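Local coordinates for ribosomal protein S2-related protein (Deinococcus radiodurans, PDB 2JH3) that binds a [4Fe-4S] cluster and may act as a sirohydrochlorin ferrochelatase, at residues A[49-59]-A[79-88]. Residues are numbered along the deposited sequence; the frame is centred on the assembly and turned at random.
Sequences WQQEPGLRQVL and VTETVLPREL
Trp49, Leu55 and Arg56 meet one side of helix 78-88 in the chelatase-like CbiX domain. They belong to the loop that leaves strand 43-48, an outermost strand of the sheet. The Trp49 indole swings toward the helix because its CG is anti to the backbone N (chi1 -176°). Val83 CG1 sits over one face of the indole in a CH-pi contact, 3.9 Å from the centroid of the six-membered ring. The amide NE2 of Gln50 lies over the opposite face. Val79 comes obliquely, with CG2 4.0 Å from Trp49 CZ3. Leu55 takes the next turn of the helix. Its CD1 lies 3.6 Å from Glu87 CB and also touches Leu84 CD2. The Leu55 and Glu87 side chains cross at about a right angle. Leu88 CD1 touches Val58 CG1 and Leu55 CB, and comes 3.3 Å from Leu55 O. Ile9 of strand 5-10 touches both Leu55 and Leu84, which joins this layer to the sheet. Two charged side chains reach to the iron-sulfur domain: Glu87 OE2 forms a salt bridge with Arg398, and Arg56 NE forms one with Glu452. Bends at chi2 and chi3 curl the Arg56 chain round to the helix. There Arg56 NH1 donates to Glu87 O at 3.1 Å, tilted 31° from the carbonyl plane.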
ATOM      1  N   TRP A  49      17.148  14.550  -5.937  1.00 20.30           N
ATOM      2  CA  TRP A  49      16.362  14.676  -7.124  1.00 21.35           C
ATOM      3  C   TRP A  49      15.154  13.701  -7.075  1.00 21.61           C
ATOM      4  O   TRP A  49      14.033  14.111  -7.341  1.00 22.71           O
ATOM      5  CB  TRP A  49      17.259  14.409  -8.363  1.00 23.44           C
ATOM      6  CG  TRP A  49      16.598  14.597  -9.686  1.00 22.94           C
ATOM      7  CD1 TRP A  49      15.381  15.123  -9.946  1.00 26.67           C
ATOM      8  CD2 TRP A  49      17.097  14.120 -10.933  1.00 25.78           C
ATOM      9  NE1 TRP A  49      15.093  15.040 -11.296  1.00 27.28           N
ATOM     10  CE2 TRP A  49      16.150  14.442 -11.920  1.00 27.25           C
ATOM     11  CE3 TRP A  49      18.264  13.481 -11.300  1.00 27.30           C
ATOM     12  CZ2 TRP A  49      16.345  14.146 -13.275  1.00 29.32           C
ATOM     13  CZ3 TRP A  49      18.461  13.200 -12.633  1.00 26.17           C
ATOM     14  CH2 TRP A  49      17.506  13.525 -13.598  1.00 25.79           C
ATOM     15  N   GLN A  50      15.400  12.437  -6.733  1.00 22.53           N
ATOM     16  CA  GLN A  50      14.436  11.362  -6.912  1.00 23.45           C
ATOM     17  C   GLN A  50      13.816  10.839  -5.604  1.00 24.87           C
ATOM     18  O   GLN A  50      13.152   9.781  -5.603  1.00 27.56           O
ATOM     19  CB  GLN A  50      15.106  10.216  -7.669  1.00 24.13           C
ATOM     20  CG  GLN A  50      15.452  10.612  -9.029  1.00 24.25           C
ATOM     21  CD  GLN A  50      14.235  10.877  -9.842  1.00 26.73           C
ATOM     22  OE1 GLN A  50      13.324  10.045  -9.882  1.00 27.44           O
ATOM     23  NE2 GLN A  50      14.167  12.044 -10.472  1.00 30.19           N
ATOM     24  N   GLN A  51      14.017  11.540  -4.488  1.00 24.58           N
ATOM     25  CA  GLN A  51      13.375  11.178  -3.224  1.00 25.04           C
ATOM     26  C   GLN A  51      13.305  12.332  -2.278  1.00 25.22           C
ATOM     27  O   GLN A  51      13.880  13.386  -2.558  1.00 25.97           O
ATOM     28  CB  GLN A  51      14.068   9.971  -2.549  1.00 24.99           C
ATOM     29  CG  GLN A  51      15.500  10.251  -2.055  1.00 26.25           C
ATOM     30  CD  GLN A  51      16.174   8.993  -1.584  1.00 25.05           C
ATOM     31  OE1 GLN A  51      16.468   8.086  -2.337  1.00 24.98           O
ATOM     32  NE2 GLN A  51      16.437   8.939  -0.305  1.00 37.01           N
ATOM     33  N   GLU A  52      12.534  12.180  -1.197  1.00 24.37           N
ATOM     34  CA  GLU A  52      12.440  13.219  -0.167  1.00 24.31           C
ATOM     35  C   GLU A  52      13.655  13.135   0.778  1.00 24.35           C
ATOM     36  O   GLU A  52      14.104  12.020   1.086  1.00 26.16           O
ATOM     37  CB  GLU A  52      11.160  13.070   0.633  1.00 23.85           C
ATOM     38  CG  GLU A  52       9.910  13.325  -0.165  1.00 22.13           C
ATOM     39  CD  GLU A  52       8.687  13.483   0.752  1.00 25.04           C
ATOM     40  OE1 GLU A  52       8.520  12.685   1.753  1.00 24.76           O
ATOM     41  OE2 GLU A  52       7.949  14.460   0.491  1.00 25.44           O
ATOM     42  N   PRO A  53      14.146  14.284   1.288  1.00 23.70           N
ATOM     43  CA  PRO A  53      13.750  15.660   0.996  1.00 24.29           C
ATOM     44  C   PRO A  53      14.057  15.982  -0.433  1.00 24.92           C
ATOM     45  O   PRO A  53      15.176  15.666  -0.882  1.00 24.46           O
ATOM     46  CB  PRO A  53      14.684  16.525   1.880  1.00 24.45           C
ATOM     47  CG  PRO A  53      15.387  15.620   2.802  1.00 25.77           C
ATOM     48  CD  PRO A  53      15.238  14.211   2.271  1.00 24.66           C
ATOM     49  N   GLY A  54      13.107  16.546  -1.135  1.00 23.68           N
ATOM     50  CA  GLY A  54      13.214  16.746  -2.558  1.00 24.41           C
ATOM     51  C   GLY A  54      13.776  18.139  -2.840  1.00 25.53           C
ATOM     52  O   GLY A  54      13.838  19.005  -1.954  1.00 24.76           O
ATOM     53  N   LEU A  55      14.186  18.355  -4.090  1.00 26.48           N
ATOM     54  CA  LEU A  55      14.721  19.663  -4.521  1.00 25.06           C
ATOM     55  C   LEU A  55      13.721  20.816  -4.368  1.00 25.31           C
ATOM     56  O   LEU A  55      14.115  21.970  -4.136  1.00 24.20           O
ATOM     57  CB  LEU A  55      15.181  19.600  -5.986  1.00 24.96           C
ATOM     58  CG  LEU A  55      16.304  18.569  -6.267  1.00 27.54           C
ATOM     59  CD1 LEU A  55      16.579  18.539  -7.773  1.00 29.10           C
ATOM     60  CD2 LEU A  55      17.518  18.861  -5.460  1.00 30.32           C
ATOM     61  N   ARG A  56      12.440  20.504  -4.526  1.00 25.50           N
ATOM     62  CA  ARG A  56      11.368  21.482  -4.325  1.00 25.73           C
ATOM     63  C   ARG A  56      11.090  21.808  -2.873  1.00 25.04           C
ATOM     64  O   ARG A  56      10.350  22.750  -2.589  1.00 25.57           O
ATOM     65  CB  ARG A  56      10.051  20.986  -4.981  1.00 26.97           C
ATOM     66  CG  ARG A  56      10.180  20.586  -6.502  1.00 28.35           C
ATOM     67  CD  ARG A  56      10.468  21.818  -7.397  1.00 28.42           C
ATOM     68  NE  ARG A  56       9.341  22.743  -7.474  1.00 27.67           N
ATOM     69  CZ  ARG A  56       9.299  23.880  -8.147  1.00 28.00           C
ATOM     70  NH1 ARG A  56      10.379  24.349  -8.730  1.00 29.50           N
ATOM     71  NH2 ARG A  56       8.173  24.563  -8.219  1.00 23.76           N
ATOM     72  N   GLN A  57      11.615  21.005  -1.965  1.00 24.96           N
ATOM     73  CA  GLN A  57      11.317  21.102  -0.544  1.00 25.88           C
ATOM     74  C   GLN A  57      12.499  21.675   0.206  1.00 25.71           C
ATOM     75  O   GLN A  57      12.352  22.383   1.189  1.00 24.93           O
ATOM     76  CB  GLN A  57      11.041  19.675  -0.014  1.00 25.52           C
ATOM     77  CG  GLN A  57       9.926  18.936  -0.732  1.00 26.58           C
ATOM     78  CD  GLN A  57       9.689  17.593  -0.040  1.00 29.28           C
ATOM     79  OE1 GLN A  57      10.668  16.891   0.308  1.00 26.44           O
ATOM     80  NE2 GLN A  57       8.430  17.301   0.296  1.00 24.35           N
ATOM     81  N   VAL A  58      13.709  21.320  -0.217  1.00 26.15           N
ATOM     82  CA  VAL A  58      14.896  21.518   0.640  1.00 26.88           C
ATOM     83  C   VAL A  58      15.114  22.978   1.101  1.00 26.85           C
ATOM     84  O   VAL A  58      15.425  23.201   2.256  1.00 25.61           O
ATOM     85  CB  VAL A  58      16.186  20.933   0.005  1.00 28.45           C
ATOM     86  CG1 VAL A  58      16.645  21.768  -1.173  1.00 30.44           C
ATOM     87  CG2 VAL A  58      17.228  20.771   1.095  1.00 27.33           C
ATOM     88  N   LEU A  59      14.829  23.972   0.272  1.00 26.14           N
ATOM     89  CA  LEU A  59      15.139  25.346   0.689  1.00 28.34           C
ATOM     90  C   LEU A  59      14.187  25.887   1.768  1.00 29.65           C
ATOM     91  O   LEU A  59      14.561  26.726   2.590  1.00 30.03           O
ATOM     92  CB  LEU A  59      15.178  26.287  -0.520  1.00 28.74           C
ATOM     93  CG  LEU A  59      16.460  26.150  -1.370  1.00 30.73           C
ATOM     94  CD1 LEU A  59      16.479  27.180  -2.500  1.00 31.46           C
ATOM     95  CD2 LEU A  59      17.689  26.286  -0.495  1.00 31.79           C
ATOM     96  N   VAL A  79      22.574  17.364 -15.868  1.00 27.24           N
ATOM     97  CA  VAL A  79      21.862  17.242 -14.621  1.00 27.62           C
ATOM     98  C   VAL A  79      22.298  18.367 -13.665  1.00 26.89           C
ATOM     99  O   VAL A  79      21.456  19.048 -13.125  1.00 24.83           O
ATOM    100  CB  VAL A  79      22.017  15.871 -13.979  1.00 27.74           C
ATOM    101  CG1 VAL A  79      21.440  15.862 -12.566  1.00 30.02           C
ATOM    102  CG2 VAL A  79      21.349  14.790 -14.836  1.00 28.66           C
ATOM    103  N   THR A  80      23.606  18.582 -13.488  1.00 25.17           N
ATOM    104  CA  THR A  80      24.053  19.566 -12.495  1.00 24.90           C
ATOM    105  C   THR A  80      23.908  21.040 -12.967  1.00 24.75           C
ATOM    106  O   THR A  80      23.739  21.956 -12.154  1.00 24.77           O
ATOM    107  CB  THR A  80      25.533  19.284 -12.061  1.00 24.37           C
ATOM    108  OG1 THR A  80      26.393  19.492 -13.195  1.00 22.95           O
ATOM    109  CG2 THR A  80      25.676  17.920 -11.457  1.00 25.64           C
ATOM    110  N   GLU A  81      23.927  21.244 -14.274  1.00 24.98           N
ATOM    111  CA  GLU A  81      23.841  22.548 -14.940  1.00 26.89           C
ATOM    112  C   GLU A  81      22.391  22.999 -15.306  1.00 27.88           C
ATOM    113  O   GLU A  81      22.074  24.205 -15.327  1.00 28.35           O
ATOM    114  CB  GLU A  81      24.706  22.522 -16.238  1.00 27.21           C
ATOM    115  CG  GLU A  81      26.229  22.357 -15.887  1.00 27.08           C
ATOM    116  CD  GLU A  81      27.146  22.304 -17.127  1.00 31.34           C
ATOM    117  OE1 GLU A  81      28.382  22.167 -16.945  1.00 33.79           O
ATOM    118  OE2 GLU A  81      26.601  22.306 -18.240  1.00 28.83           O
ATOM    119  N   THR A  82      21.547  22.035 -15.641  1.00 27.86           N
ATOM    120  CA  THR A  82      20.167  22.332 -16.031  1.00 27.03           C
ATOM    121  C   THR A  82      19.075  21.796 -15.088  1.00 25.30           C
ATOM    122  O   THR A  82      18.257  22.589 -14.595  1.00 25.07           O
ATOM    123  CB  THR A  82      20.000  21.956 -17.493  1.00 29.04           C
ATOM    124  OG1 THR A  82      20.943  22.771 -18.234  1.00 32.43           O
ATOM    125  CG2 THR A  82      18.560  22.160 -17.995  1.00 29.62           C
ATOM    126  N   VAL A  83      19.105  20.520 -14.763  1.00 22.48           N
ATOM    127  CA  VAL A  83      18.023  19.893 -13.999  1.00 22.96           C
ATOM    128  C   VAL A  83      17.994  20.393 -12.576  1.00 23.19           C
ATOM    129  O   VAL A  83      16.979  20.765 -12.138  1.00 22.25           O
ATOM    130  CB  VAL A  83      18.151  18.351 -14.011  1.00 22.18           C
ATOM    131  CG1 VAL A  83      17.092  17.623 -13.102  1.00 24.19           C
ATOM    132  CG2 VAL A  83      18.075  17.806 -15.467  1.00 21.48           C
ATOM    133  N   LEU A  84      19.107  20.337 -11.829  1.00 23.24           N
ATOM    134  CA  LEU A  84      19.068  20.710 -10.400  1.00 22.98           C
ATOM    135  C   LEU A  84      18.696  22.170 -10.219  1.00 23.61           C
ATOM    136  O   LEU A  84      17.803  22.480  -9.397  1.00 24.60           O
ATOM    137  CB  LEU A  84      20.360  20.325  -9.631  1.00 24.70           C
ATOM    138  CG  LEU A  84      20.886  18.868  -9.805  1.00 24.28           C
ATOM    139  CD1 LEU A  84      22.111  18.545  -8.959  1.00 23.70           C
ATOM    140  CD2 LEU A  84      19.855  17.765  -9.671  1.00 23.13           C
ATOM    141  N   PRO A  85      19.314  23.084 -10.997  1.00 22.92           N
ATOM    142  CA  PRO A  85      18.961  24.497 -10.937  1.00 24.54           C
ATOM    143  C   PRO A  85      17.494  24.781 -11.273  1.00 25.52           C
ATOM    144  O   PRO A  85      16.859  25.536 -10.575  1.00 24.76           O
ATOM    145  CB  PRO A  85      19.922  25.146 -11.944  1.00 23.50           C
ATOM    146  CG  PRO A  85      21.016  24.255 -12.019  1.00 23.31           C
ATOM    147  CD  PRO A  85      20.449  22.880 -11.921  1.00 22.23           C
ATOM    148  N   ARG A  86      16.948  24.105 -12.258  1.00 26.49           N
ATOM    149  CA  ARG A  86      15.521  24.219 -12.625  1.00 28.40           C
ATOM    150  C   ARG A  86      14.576  23.763 -11.504  1.00 28.48           C
ATOM    151  O   ARG A  86      13.585  24.378 -11.265  1.00 29.25           O
ATOM    152  CB  ARG A  86      15.305  23.315 -13.802  1.00 29.10           C
ATOM    153  CG  ARG A  86      14.094  23.403 -14.563  1.00 31.81           C
ATOM    154  CD  ARG A  86      14.266  22.326 -15.673  1.00 33.65           C
ATOM    155  NE  ARG A  86      13.929  21.043 -15.096  1.00 37.99           N
ATOM    156  CZ  ARG A  86      14.122  19.823 -15.586  1.00 35.29           C
ATOM    157  NH1 ARG A  86      14.771  19.575 -16.732  1.00 33.62           N
ATOM    158  NH2 ARG A  86      13.624  18.812 -14.824  1.00 37.15           N
ATOM    159  N   GLU A  87      14.876  22.646 -10.848  1.00 27.61           N
ATOM    160  CA  GLU A  87      14.017  22.162  -9.790  1.00 28.42           C
ATOM    161  C   GLU A  87      14.168  23.009  -8.513  1.00 29.16           C
ATOM    162  O   GLU A  87      13.183  23.343  -7.823  1.00 25.80           O
ATOM    163  CB  GLU A  87      14.338  20.719  -9.533  1.00 28.53           C
ATOM    164  CG  GLU A  87      14.026  19.817 -10.735  1.00 29.95           C
ATOM    165  CD  GLU A  87      12.503  19.756 -11.015  1.00 34.51           C
ATOM    166  OE1 GLU A  87      11.740  19.323 -10.117  1.00 35.10           O
ATOM    167  OE2 GLU A  87      12.074  20.127 -12.112  1.00 36.94           O
ATOM    168  N   LEU A  88      15.397  23.407  -8.238  1.00 28.99           N
ATOM    169  CA  LEU A  88      15.643  24.309  -7.133  1.00 30.13           C
ATOM    170  C   LEU A  88      15.063  25.679  -7.369  1.00 30.53           C
ATOM    171  O   LEU A  88      14.916  26.428  -6.420  1.00 30.97           O
ATOM    172  CB  LEU A  88      17.140  24.452  -6.874  1.00 29.46           C
ATOM    173  CG  LEU A  88      17.959  23.608  -5.917  1.00 31.76           C
ATOM    174  CD1 LEU A  88      17.271  22.890  -4.751  1.00 34.67           C
ATOM    175  CD2 LEU A  88      18.979  22.687  -6.603  1.00 28.68           C
TER